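Putative short-chain dehydrogenase/reductase (Corynebacterium glutamicum, PDB 3E9N) probably works as an NAD(P)-dependent oxidoreductase of the short-chain dehydrogenase/reductase family, perhaps reducing acetoacetyl-CoA, although its substrate has not been established. Local coordinates at residues 19-24 with 78-83; 51-56 with 68-73; 56-61 with 102-107. All coordinates share one frame; numbering follows the deposited sequence.

The three contacts lie in the first half of a Rossmann-type fold. Contact 1 packs helix 16-25 on strand 78-81, about 6 Å from the centre of the folded chain; contact 2 covers part of strand 50-54, an outermost strand within this chain, in the same parallel sheet, and its centre is about 14 Å from that of contact 1. Contact 3 joins helix 57-63 to the long helix 95-124, its centre about 17 Å from contact 1 and 15 Å from contact 2. Asp-56 belongs to contacts 2 and 3, and Ser-55 OG probably bonds to Glu-60 OE2 at 2.5 Å. Contacts 1 and 3 touch where Ala-83 CB meets Leu-105 CD1 at 3.9 Å.

Contact 1: residues 19-24 with 78-83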
loop_
_atom_site.group_PDB
_atom_site.type_symbol
_atom_site.label_atom_id
_atom_site.label_comp_id
_atom_site.label_asym_id
_atom_site.label_seq_id
_atom_site.Cartn_x
_atom_site.Cartn_y
_atom_site.Cartn_z
ATOM N N ILE A 19 18.388 0.692 -24.114
ATOM C CA ILE A 19 19.676 0.286 -24.670
ATOM C C ILE A 19 20.359 -0.774 -23.828
ATOM O O ILE A 19 20.787 -1.819 -24.363
ATOM C CB ILE A 19 20.623 1.489 -24.870
ATOM C CG1 ILE A 19 20.092 2.385 -26.017
ATOM C CG2 ILE A 19 22.090 1.019 -25.156
ATOM C CD1 ILE A 19 20.581 3.868 -25.951
ATOM N N GLU A 20 20.480 -0.534 -22.517
ATOM C CA GLU A 20 21.103 -1.536 -21.651
ATOM C C GLU A 20 20.280 -2.835 -21.618
ATOM O O GLU A 20 20.847 -3.930 -21.561
ATOM C CB GLU A 20 21.362 -1.004 -20.230
ATOM C CG GLU A 20 22.322 0.185 -20.117
ATOM C CD GLU A 20 23.690 -0.115 -20.675
ATOM O OE1 GLU A 20 24.265 0.782 -21.317
ATOM O OE2 GLU A 20 24.190 -1.256 -20.533
ATOM N N ILE A 21 18.956 -2.728 -21.652
ATOM C CA ILE A 21 18.107 -3.926 -21.633
ATOM C C ILE A 21 18.297 -4.724 -22.943
ATOM O O ILE A 21 18.425 -5.957 -22.934
ATOM C CB ILE A 21 16.608 -3.576 -21.411
ATOM C CG1 ILE A 21 16.435 -2.994 -19.997
ATOM C CG2 ILE A 21 15.715 -4.793 -21.691
ATOM C CD1 ILE A 21 15.094 -2.279 -19.732
ATOM N N VAL A 22 18.363 -4.024 -24.069
ATOM C CA VAL A 22 18.582 -4.738 -25.338
ATOM C C VAL A 22 19.922 -5.459 -25.352
ATOM O O VAL A 22 19.993 -6.624 -25.775
ATOM C CB VAL A 22 18.484 -3.820 -26.585
ATOM C CG1 VAL A 22 19.039 -4.559 -27.786
ATOM C CG2 VAL A 22 17.026 -3.381 -26.826
ATOM N N LYS A 23 20.983 -4.785 -24.888
ATOM C CA LYS A 23 22.305 -5.438 -24.878
ATOM C C LYS A 23 22.258 -6.669 -23.977
ATOM O O LYS A 23 22.847 -7.687 -24.312
ATOM C CB LYS A 23 23.454 -4.485 -24.466
ATOM C CG LYS A 23 23.389 -3.094 -25.085
ATOM C CD LYS A 23 24.739 -2.309 -25.173
ATOM C CE LYS A 23 25.421 -2.215 -23.801
ATOM N NZ LYS A 23 25.986 -0.847 -23.506
ATOM N N ASP A 24 21.543 -6.610 -22.853
ATOM C CA ASP A 24 21.550 -7.764 -21.930
ATOM C C ASP A 24 20.823 -8.962 -22.510
ATOM O O ASP A 24 21.343 -10.070 -22.479
ATOM C CB ASP A 24 20.950 -7.427 -20.556
ATOM C CG ASP A 24 20.927 -8.621 -19.623
ATOM O OD1 ASP A 24 21.949 -8.849 -18.985
ATOM O OD2 ASP A 24 19.917 -9.356 -19.487
ATOM N N THR A 78 9.912 -12.746 -23.657
ATOM C CA THR A 78 10.153 -11.610 -22.822
ATOM C C THR A 78 9.626 -10.353 -23.549
ATOM O O THR A 78 10.016 -10.040 -24.695
ATOM C CB THR A 78 11.695 -11.456 -22.550
ATOM O OG1 THR A 78 12.211 -12.673 -22.013
ATOM C CG2 THR A 78 11.988 -10.329 -21.577
ATOM N N LEU A 79 8.758 -9.626 -22.864
ATOM C CA LEU A 79 8.250 -8.347 -23.310
ATOM C C LEU A 79 8.524 -7.325 -22.192
ATOM O O LEU A 79 8.037 -7.476 -21.047
ATOM C CB LEU A 79 6.735 -8.471 -23.528
ATOM C CG LEU A 79 5.932 -7.188 -23.813
ATOM C CD1 LEU A 79 6.476 -6.353 -25.065
ATOM C CD2 LEU A 79 4.371 -7.475 -23.891
ATOM N N VAL A 80 9.287 -6.294 -22.517
ATOM C CA VAL A 80 9.677 -5.276 -21.540
ATOM C C VAL A 80 9.196 -3.913 -22.036
ATOM O O VAL A 80 9.584 -3.486 -23.110
ATOM C CB VAL A 80 11.201 -5.218 -21.392
ATOM C CG1 VAL A 80 11.645 -4.005 -20.457
ATOM C CG2 VAL A 80 11.722 -6.574 -20.906
ATOM N N HIS A 81 8.377 -3.244 -21.240
ATOM C CA HIS A 81 7.763 -2.000 -21.595
ATOM C C HIS A 81 8.629 -0.900 -20.951
ATOM O O HIS A 81 8.449 -0.580 -19.782
ATOM C CB HIS A 81 6.315 -1.914 -21.061
ATOM C CG HIS A 81 5.366 -2.948 -21.612
ATOM N ND1 HIS A 81 4.899 -2.931 -22.915
ATOM C CD2 HIS A 81 4.768 -4.016 -21.020
ATOM C CE1 HIS A 81 4.056 -3.935 -23.104
ATOM N NE2 HIS A 81 3.941 -4.599 -21.961
ATOM N N ALA A 82 9.620 -0.403 -21.696
ATOM C CA ALA A 82 10.422 0.741 -21.280
ATOM C C ALA A 82 10.095 2.064 -22.041
ATOM O O ALA A 82 10.764 3.042 -21.860
ATOM C CB ALA A 82 11.911 0.420 -21.408
ATOM N N ALA A 83 9.095 2.113 -22.907
ATOM C CA ALA A 83 8.701 3.438 -23.412
ATOM C C ALA A 83 8.127 4.254 -22.227
ATOM O O ALA A 83 8.703 5.270 -21.791
ATOM C CB ALA A 83 7.708 3.315 -24.554
#
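Ile-21 on helix 16-25 and Val-80 on strand 78-81 meet tip to tip in the core of a Rossmann-type fold, where the first helix after strand 7-11 packs on one face of the parallel sheet. The two strands are neighbours in that sheet, and Val-80 shares backbone hydrogen bonds with Val-9.

The cross-contact is entirely apolar. Both CB atoms point at the opposing segment, and the CA atoms of Ile-21 and Val-80 are 8.5 Å apart, a gap that the two side chains bridge. On the helix, CG1 of Ile-21 stands anti to the carbonyl carbon (chi1 -66°), and the extended second torsion carries CD1 out to the strand. On Val-80 the receiving branch is CG1, anti to the backbone N. Just past the end of the strand, the methyl of Ala-82 borders the same CD1 more loosely, at 4.5 Å. Ile-210 of helix 203-214 touches both Ile-21 and Val-80, while Val-10 adds a further apolar neighbour to Ile-21, so the pair sits in a buried cluster shared by two helices and the sheet.

Polar interactions stay within the helix or lead elsewhere. Asp-24 is tied to Arg-27 and to Arg-211 by salt bridges, the second linking this helix to helix 203-214. One turn apart on the outer flank of the helix, Lys-23 NZ reaches Glu-20 OE1 at 3.2 Å on the syn side of the carboxylate, 28° from its plane.

Across the two segments the closest approach is one methyl against another, Ile-21 CD1 to Val-80 CG1 at 3.9 Å.

Contact 2: residues 51-56 with 68-73; sequences EPIESD and DKLKNL
Ile-53, on edge strand 50-54, turns its side chain to the loop that follows helix 57-63 and meets Lys-69 and Leu-70 there. Its CB points toward that loop and divides the contact between two branches. CG2 runs beside the aliphatic part of Lys-69 and comes to 4.2 Å from Lys-69 CD, the two side chains running alongside in opposing senses. The other branch leaves through CG1, anti to the carbonyl carbon (chi1 -57°), and the extended chi2 of 158° takes the tip, CD1, to Leu-70, where it lies 3.8 Å from Leu-70 CD2. These two side chains cross at a slant.

Lys-69 lies along the exposed margin. Bent near its end, it brings NZ to 3.9 Å from Pro-52 O, too long for a hydrogen bond, so its part in the contact is mainly that of a hydrocarbon cover. Leu-70 is buried instead: besides Ile-53 it touches Tyr-32 and Val-9 on the next two strands of the sheet. Leu-34 also packs on Ile-53, while the backbone of Ile-53 bonds to Ala-33 and Gly-35.

The loop has its own internal ties. Lys-71 NZ forms a 2.7 Å salt bridge with Asp-68 OD1, approaching nearly in line with the C-O bond, and residues Leu-70 to Leu-73 make a type I beta turn. Before the polypeptide enters strand 78-81, the loop thus covers the Ile-53 side of strand 50-54, one of the two outermost within this chain, with a largely apolar cover, part of the Rossmann-type nucleotide-binding fold of short-chain dehydrogenases.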
loop_
_atom_site.group_PDB
_atom_site.type_symbol
_atom_site.label_atom_id
_atom_site.label_comp_id
_atom_site.label_asym_id
_atom_site.label_seq_id
_atom_site.Cartn_x
_atom_site.Cartn_y
_atom_site.Cartn_z
ATOM N N GLU A 51 16.903 -6.955 -33.855
ATOM C CA GLU A 51 16.064 -6.442 -34.922
ATOM C C GLU A 51 15.426 -5.100 -34.575
ATOM O O GLU A 51 14.391 -5.043 -33.909
ATOM C CB GLU A 51 14.979 -7.457 -35.277
ATOM N N PRO A 52 16.025 -4.005 -35.058
ATOM C CA PRO A 52 15.534 -2.650 -34.793
ATOM C C PRO A 52 14.226 -2.327 -35.496
ATOM O O PRO A 52 14.042 -2.640 -36.662
ATOM C CB PRO A 52 16.650 -1.747 -35.329
ATOM C CG PRO A 52 17.358 -2.570 -36.415
ATOM C CD PRO A 52 17.018 -4.045 -36.160
ATOM N N ILE A 53 13.316 -1.707 -34.764
ATOM C CA ILE A 53 12.077 -1.293 -35.338
ATOM C C ILE A 53 11.870 0.170 -34.990
ATOM O O ILE A 53 11.611 0.504 -33.836
ATOM C CB ILE A 53 10.904 -2.105 -34.788
ATOM C CG1 ILE A 53 11.128 -3.581 -35.028
ATOM C CG2 ILE A 53 9.583 -1.659 -35.387
ATOM C CD1 ILE A 53 10.347 -4.414 -34.104
ATOM N N GLU A 54 11.976 1.038 -35.990
ATOM C CA GLU A 54 11.662 2.437 -35.791
ATOM C C GLU A 54 10.151 2.528 -35.769
ATOM O O GLU A 54 9.470 1.992 -36.643
ATOM C CB GLU A 54 12.205 3.301 -36.916
ATOM N N SER A 55 9.631 3.220 -34.768
ATOM C CA SER A 55 8.238 3.112 -34.468
ATOM C C SER A 55 7.824 4.298 -33.655
ATOM O O SER A 55 8.566 4.761 -32.787
ATOM C CB SER A 55 7.997 1.852 -33.638
ATOM O OG SER A 55 6.610 1.659 -33.466
ATOM N N ASP A 56 6.638 4.787 -33.974
ATOM C CA ASP A 56 5.941 5.823 -33.222
ATOM C C ASP A 56 4.927 4.935 -32.508
ATOM O O ASP A 56 3.957 4.491 -33.107
ATOM C CB ASP A 56 5.269 6.770 -34.230
ATOM C CG ASP A 56 4.228 7.714 -33.600
ATOM O OD1 ASP A 56 3.769 7.481 -32.456
ATOM O OD2 ASP A 56 3.830 8.684 -34.297
ATOM N N ASP A 68 3.298 -3.865 -37.248
ATOM C CA ASP A 68 3.382 -4.911 -38.303
ATOM C C ASP A 68 4.543 -5.890 -38.131
ATOM O O ASP A 68 4.344 -7.104 -38.262
ATOM C CB ASP A 68 3.462 -4.289 -39.707
ATOM C CG ASP A 68 2.082 -3.799 -40.249
ATOM O OD1 ASP A 68 0.940 -4.250 -39.856
ATOM O OD2 ASP A 68 2.170 -2.916 -41.110
ATOM N N LYS A 69 5.737 -5.374 -37.846
ATOM C CA LYS A 69 6.906 -6.217 -37.693
ATOM C C LYS A 69 6.887 -7.135 -36.442
ATOM O O LYS A 69 7.766 -7.977 -36.287
ATOM C CB LYS A 69 8.174 -5.381 -37.690
ATOM C CG LYS A 69 8.707 -4.985 -39.114
ATOM C CD LYS A 69 9.522 -3.640 -39.044
ATOM C CE LYS A 69 10.483 -3.422 -40.279
ATOM N NZ LYS A 69 11.966 -3.580 -39.843
ATOM N N LEU A 70 5.860 -7.010 -35.602
ATOM C CA LEU A 70 5.758 -7.898 -34.436
ATOM C C LEU A 70 4.635 -8.845 -34.699
ATOM O O LEU A 70 4.408 -9.785 -33.913
ATOM C CB LEU A 70 5.484 -7.154 -33.112
ATOM C CG LEU A 70 6.557 -6.183 -32.599
ATOM C CD1 LEU A 70 6.107 -5.518 -31.231
ATOM C CD2 LEU A 70 7.909 -6.853 -32.473
ATOM N N LYS A 71 3.920 -8.608 -35.786
ATOM C CA LYS A 71 2.718 -9.412 -36.027
ATOM C C LYS A 71 2.975 -10.901 -36.350
ATOM O O LYS A 71 2.131 -11.750 -36.084
ATOM C CB LYS A 71 1.862 -8.786 -37.118
ATOM C CG LYS A 71 0.776 -7.850 -36.589
ATOM C CD LYS A 71 0.473 -6.770 -37.652
ATOM C CE LYS A 71 -0.547 -5.748 -37.154
ATOM N NZ LYS A 71 -1.186 -5.052 -38.307
ATOM N N ASN A 72 4.142 -11.212 -36.891
ATOM C CA ASN A 72 4.437 -12.565 -37.269
ATOM C C ASN A 72 4.967 -13.396 -36.111
ATOM O O ASN A 72 5.198 -14.540 -36.293
ATOM C CB ASN A 72 5.485 -12.553 -38.423
ATOM C CG ASN A 72 6.897 -12.422 -37.904
ATOM O OD1 ASN A 72 7.538 -13.413 -37.554
ATOM N ND2 ASN A 72 7.380 -11.198 -37.793
ATOM N N LEU A 73 5.207 -12.824 -34.933
ATOM C CA LEU A 73 5.769 -13.602 -33.781
ATOM C C LEU A 73 4.739 -14.482 -33.171
ATOM O O LEU A 73 3.688 -14.023 -32.789
ATOM C CB LEU A 73 6.363 -12.682 -32.698
ATOM C CG LEU A 73 7.393 -11.695 -33.240
ATOM C CD1 LEU A 73 7.911 -10.649 -32.205
ATOM C CD2 LEU A 73 8.513 -12.496 -33.888
#

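Contact 3: residues 56-61 with 102-107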
loop_
_atom_site.group_PDB
_atom_site.type_symbol
_atom_site.label_atom_id
_atom_site.label_comp_id
_atom_site.label_asym_id
_atom_site.label_seq_id
_atom_site.Cartn_x
_atom_site.Cartn_y
_atom_site.Cartn_z
ATOM N N ASP A 56 6.638 4.787 -33.974
ATOM C CA ASP A 56 5.941 5.823 -33.222
ATOM C C ASP A 56 4.927 4.935 -32.508
ATOM O O ASP A 56 3.957 4.491 -33.107
ATOM C CB ASP A 56 5.269 6.770 -34.230
ATOM C CG ASP A 56 4.228 7.714 -33.600
ATOM O OD1 ASP A 56 3.769 7.481 -32.456
ATOM O OD2 ASP A 56 3.830 8.684 -34.297
ATOM N N ILE A 57 5.203 4.613 -31.252
ATOM C CA ILE A 57 4.565 3.471 -30.632
ATOM C C ILE A 57 3.078 3.711 -30.289
ATOM O O ILE A 57 2.211 2.853 -30.534
ATOM C CB ILE A 57 5.377 2.993 -29.425
ATOM C CG1 ILE A 57 4.858 1.624 -29.005
ATOM C CG2 ILE A 57 5.353 4.050 -28.303
ATOM C CD1 ILE A 57 5.659 0.992 -27.876
ATOM N N VAL A 58 2.774 4.900 -29.787
ATOM C CA VAL A 58 1.381 5.205 -29.438
ATOM C C VAL A 58 0.536 5.087 -30.713
ATOM O O VAL A 58 -0.505 4.401 -30.729
ATOM C CB VAL A 58 1.212 6.642 -28.889
ATOM C CG1 VAL A 58 -0.238 6.970 -28.806
ATOM C CG2 VAL A 58 1.931 6.843 -27.549
ATOM N N LYS A 59 0.999 5.733 -31.787
ATOM C CA LYS A 59 0.281 5.695 -33.042
ATOM C C LYS A 59 0.105 4.247 -33.515
ATOM O O LYS A 59 -1.029 3.788 -33.764
ATOM C CB LYS A 59 0.956 6.581 -34.097
ATOM N N GLU A 60 1.204 3.511 -33.619
ATOM C CA GLU A 60 1.109 2.115 -34.052
ATOM C C GLU A 60 0.283 1.212 -33.113
ATOM O O GLU A 60 -0.687 0.574 -33.552
ATOM C CB GLU A 60 2.505 1.557 -34.425
ATOM C CG GLU A 60 3.093 2.328 -35.628
ATOM C CD GLU A 60 4.619 2.290 -35.747
ATOM O OE1 GLU A 60 5.227 3.350 -36.084
ATOM O OE2 GLU A 60 5.219 1.208 -35.514
ATOM N N VAL A 61 0.582 1.198 -31.815
ATOM C CA VAL A 61 -0.189 0.313 -30.924
ATOM C C VAL A 61 -1.672 0.700 -30.760
ATOM O O VAL A 61 -2.569 -0.152 -30.807
ATOM C CB VAL A 61 0.504 0.178 -29.533
ATOM C CG1 VAL A 61 -0.330 -0.663 -28.545
ATOM C CG2 VAL A 61 1.928 -0.403 -29.697
ATOM N N HIS A 102 0.853 11.187 -21.429
ATOM C CA HIS A 102 1.299 10.278 -20.393
ATOM C C HIS A 102 0.514 8.974 -20.266
ATOM O O HIS A 102 1.129 7.903 -20.223
ATOM C CB HIS A 102 1.285 10.966 -19.058
ATOM C CG HIS A 102 2.584 11.567 -18.701
ATOM N ND1 HIS A 102 3.596 10.840 -18.098
ATOM C CD2 HIS A 102 3.046 12.834 -18.840
ATOM C CE1 HIS A 102 4.629 11.642 -17.884
ATOM N NE2 HIS A 102 4.320 12.857 -18.320
ATOM N N LEU A 103 -0.813 9.064 -20.155
ATOM C CA LEU A 103 -1.627 7.872 -19.982
ATOM C C LEU A 103 -1.525 7.014 -21.198
ATOM O O LEU A 103 -1.525 5.793 -21.071
ATOM C CB LEU A 103 -3.100 8.199 -19.749
ATOM C CG LEU A 103 -3.304 8.820 -18.381
ATOM C CD1 LEU A 103 -4.779 9.178 -18.135
ATOM C CD2 LEU A 103 -2.788 7.865 -17.328
ATOM N N ASP A 104 -1.512 7.615 -22.386
ATOM C CA ASP A 104 -1.428 6.813 -23.618
ATOM C C ASP A 104 -0.142 5.972 -23.555
ATOM O O ASP A 104 -0.143 4.749 -23.657
ATOM C CB ASP A 104 -1.349 7.703 -24.870
ATOM C CG ASP A 104 -2.709 8.143 -25.369
ATOM O OD1 ASP A 104 -2.759 8.999 -26.286
ATOM O OD2 ASP A 104 -3.734 7.653 -24.835
ATOM N N LEU A 105 0.956 6.659 -23.345
ATOM C CA LEU A 105 2.229 6.011 -23.446
ATOM C C LEU A 105 2.564 5.116 -22.250
ATOM O O LEU A 105 3.107 4.051 -22.461
ATOM C CB LEU A 105 3.315 7.045 -23.662
ATOM C CG LEU A 105 4.688 6.463 -23.946
ATOM C CD1 LEU A 105 4.621 5.587 -25.185
ATOM C CD2 LEU A 105 5.668 7.638 -24.142
ATOM N N ASN A 106 2.236 5.531 -21.014
ATOM C CA ASN A 106 2.641 4.770 -19.800
ATOM C C ASN A 106 1.662 3.645 -19.368
ATOM O O ASN A 106 2.020 2.734 -18.604
ATOM C CB ASN A 106 2.871 5.698 -18.610
ATOM C CG ASN A 106 3.885 6.814 -18.890
ATOM O OD1 ASN A 106 4.759 6.679 -19.736
ATOM N ND2 ASN A 106 3.803 7.915 -18.108
ATOM N N VAL A 107 0.416 3.714 -19.844
ATOM C CA VAL A 107 -0.603 2.799 -19.350
ATOM C C VAL A 107 -1.313 2.108 -20.512
ATOM O O VAL A 107 -1.369 0.876 -20.546
ATOM C CB VAL A 107 -1.631 3.541 -18.488
ATOM C CG1 VAL A 107 -2.675 2.591 -17.954
ATOM C CG2 VAL A 107 -0.937 4.278 -17.344
#
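Val-58 and Leu-105 are the nearest CA pair, 6.1 Å, between segments 56-61 and 102-107. The short axis segments pass within 10.0 Å of each other at a signed crossing angle of 75°.

The tight part gathers round Leu-105 CD1. Although the CB of Leu-105 does not point straight at the other helix, CG lies anti to the backbone N (chi1 -173°) and the branch carrying CD1 reaches across. There it meets Ile-57 CG2 at 3.6 Å and Val-58 CG2 at 3.8 Å, crossing both side chains at about a right angle. CB of Leu-105 also lies beside Val-58 CG2, so this methyl rests against the root of the leucine as well as its tip. Val-109, one turn along the long helix, continues the apolar surface by touching both Ile-57 and Val-58.

Toward Asp-104 the fit is looser. Val-58 CG1 passes the aspartate crosswise, 4.1 Å from Asp-104 OD1 and slightly farther from Asp-104 CB, with no polar bond between the segments. Asp-104 also packs against His-100 of the second subunit.

Exposed Asp-56, at the N-cap of the short helix, accepts a weak capping bond from Lys-59 N to OD1. Glu-60 returns to the same end: its OE1 accepts a hydrogen bond from Asp-56 N at 2.9 Å, the N-H coming from above the carboxylate plane. These bonds tie the first turn of the helix to the loop that leaves strand 50-54.

Together the helices form a steep, mainly apolar crossing on the flank of the Rossmann-type fold, with the long helix also meeting a second subunit in the short-chain dehydrogenase assembly.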